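Local coordinates for CELL division control protein 6 (Pyrobaculum aerophilum, PDB 1FNN), which binds ADP and magnesium through an AAA-type ATPase domain and is probably involved in regulating DNA replication, at residues Leu131-Phe135 / Leu162-His167. Sequence-based numbering, arbitrary orientation.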
loop_
_atom_site.group_PDB
_atom_site.type_symbol
_atom_site.label_atom_id
_atom_site.label_comp_id
_atom_site.label_asym_id
_atom_site.label_seq_id
_atom_site.Cartn_x
_atom_site.Cartn_y
_atom_site.Cartn_z
ATOM N N LEU A 131 -3.559 -14.191 -12.061
ATOM C CA LEU A 131 -2.334 -14.639 -11.374
ATOM C C LEU A 131 -1.748 -13.478 -10.594
ATOM O O LEU A 131 -0.985 -12.678 -11.166
ATOM C CB LEU A 131 -1.351 -15.174 -12.431
ATOM C CG LEU A 131 -1.913 -16.291 -13.316
ATOM C CD1 LEU A 131 -0.885 -16.707 -14.376
ATOM C CD2 LEU A 131 -2.341 -17.514 -12.498
ATOM N N ASP A 132 -2.165 -13.327 -9.335
ATOM C CA ASP A 132 -1.750 -12.217 -8.502
ATOM C C ASP A 132 -0.326 -12.448 -7.991
ATOM O O ASP A 132 0.142 -13.586 -7.946
ATOM C CB ASP A 132 -2.678 -12.026 -7.284
ATOM C CG ASP A 132 -2.773 -10.578 -6.869
ATOM O OD1 ASP A 132 -1.897 -9.761 -7.272
ATOM O OD2 ASP A 132 -3.716 -10.218 -6.135
ATOM N N ASP A 133 0.396 -11.373 -7.767
ATOM C CA ASP A 133 1.812 -11.427 -7.404
ATOM C C ASP A 133 2.565 -12.484 -8.185
ATOM O O ASP A 133 3.263 -13.322 -7.613
ATOM C CB ASP A 133 2.022 -11.691 -5.905
ATOM C CG ASP A 133 1.322 -10.572 -5.139
ATOM O OD1 ASP A 133 1.399 -9.415 -5.612
ATOM O OD2 ASP A 133 0.732 -10.930 -4.106
ATOM N N ALA A 134 2.478 -12.356 -9.497
ATOM C CA ALA A 134 3.047 -13.280 -10.450
ATOM C C ALA A 134 4.547 -13.233 -10.626
ATOM O O ALA A 134 5.095 -14.208 -11.159
ATOM C CB ALA A 134 2.337 -13.064 -11.796
ATOM N N PHE A 135 5.240 -12.282 -10.049
ATOM C CA PHE A 135 6.694 -12.245 -9.965
ATOM C C PHE A 135 7.214 -13.441 -9.181
ATOM O O PHE A 135 8.322 -13.925 -9.442
ATOM C CB PHE A 135 7.236 -10.957 -9.320
ATOM C CG PHE A 135 6.578 -10.552 -8.041
ATOM C CD1 PHE A 135 7.058 -10.973 -6.816
ATOM C CD2 PHE A 135 5.461 -9.735 -8.051
ATOM C CE1 PHE A 135 6.445 -10.596 -5.637
ATOM C CE2 PHE A 135 4.834 -9.346 -6.888
ATOM C CZ PHE A 135 5.332 -9.783 -5.670
ATOM N N LEU A 162 -7.193 -13.331 -18.921
ATOM C CA LEU A 162 -6.075 -13.498 -17.998
ATOM C C LEU A 162 -5.539 -12.162 -17.503
ATOM O O LEU A 162 -5.214 -11.251 -18.307
ATOM C CB LEU A 162 -4.945 -14.245 -18.724
ATOM C CG LEU A 162 -3.650 -14.321 -17.898
ATOM C CD1 LEU A 162 -3.819 -15.192 -16.651
ATOM C CD2 LEU A 162 -2.505 -14.827 -18.778
ATOM N N VAL A 163 -5.538 -11.978 -16.184
ATOM C CA VAL A 163 -4.880 -10.803 -15.611
ATOM C C VAL A 163 -3.670 -11.300 -14.806
ATOM O O VAL A 163 -3.826 -12.215 -13.963
ATOM C CB VAL A 163 -5.810 -9.995 -14.690
ATOM C CG1 VAL A 163 -5.052 -8.856 -13.980
ATOM C CG2 VAL A 163 -6.917 -9.346 -15.515
ATOM N N ILE A 164 -2.500 -10.696 -15.014
ATOM C CA ILE A 164 -1.321 -10.988 -14.216
ATOM C C ILE A 164 -0.832 -9.705 -13.515
ATOM O O ILE A 164 -1.137 -8.576 -13.940
ATOM C CB ILE A 164 -0.145 -11.568 -15.012
ATOM C CG1 ILE A 164 0.492 -10.488 -15.881
ATOM C CG2 ILE A 164 -0.595 -12.757 -15.859
ATOM C CD1 ILE A 164 1.727 -10.990 -16.624
ATOM N N VAL A 165 -0.297 -9.907 -12.318
ATOM C CA VAL A 165 0.021 -8.802 -11.436
ATOM C C VAL A 165 1.485 -8.804 -10.994
ATOM O O VAL A 165 2.032 -9.835 -10.644
ATOM C CB VAL A 165 -0.874 -8.847 -10.184
ATOM C CG1 VAL A 165 -0.569 -7.662 -9.271
ATOM C CG2 VAL A 165 -2.363 -8.851 -10.494
ATOM N N GLY A 166 2.160 -7.645 -11.171
ATOM C CA GLY A 166 3.561 -7.567 -10.753
ATOM C C GLY A 166 3.841 -6.204 -10.125
ATOM O O GLY A 166 2.975 -5.353 -9.993
ATOM N N HIS A 167 5.089 -6.000 -9.709
ATOM C CA HIS A 167 5.527 -4.766 -9.092
ATOM C C HIS A 167 6.008 -3.733 -10.105
ATOM O O HIS A 167 5.761 -2.548 -9.903
ATOM C CB HIS A 167 6.704 -4.998 -8.121
ATOM C CG HIS A 167 6.200 -5.612 -6.844
ATOM N ND1 HIS A 167 6.949 -6.480 -6.083
ATOM C CD2 HIS A 167 5.004 -5.468 -6.207
ATOM C CE1 HIS A 167 6.251 -6.849 -5.032
ATOM N NE2 HIS A 167 5.072 -6.253 -5.084
#
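The Phe135 ring overlaps the His167 imidazole in an offset stack, the centroids 4.2 Å apart and the planes inclined by 30°. Phe135 CG lies between backbone N and carbonyl carbon (chi1 48°), turning the ring toward the neighbouring strand: Gly166 CA meets its edge in plane, and Asp133 O sits over the face opposite His167. Replacing His167 with an alanine would probably leave the face turned to the imidazole without its partner and the ring freer to turn. In the parallel strands 127-132 and 160-166, preceding these rings, Leu131 N donates to Val163 O (2.8 Å) and Leu131 O receives Val165 N at 3.1 Å. Past strand 127-132 the chain turns into a 3-10 segment, where Ala134 N reaches Val165 O at 2.8 Å. Across one side of the sheet Leu131 CG meets Leu162 CD1 at 4.0 Å, both lying against helix 139-148. On the other side Val165, touching Lys57 and Leu61, packs against Asp132, Val165 CG1 lying 3.2 Å from Asp132 OD1. Asp133 N donates to the same OD1 from its anti side, tilted out of the carboxylate plane, while OD2 is held by Tyr78 and Thr58; these three bonds fix the carboxylate near the magnesium ion. Asp132, closing strand 127-132 beside the P-loop, is placed as the Walker B aspartate of AAA+ ATPases, strand 160-166 lying between it and P-loop strand 46-50.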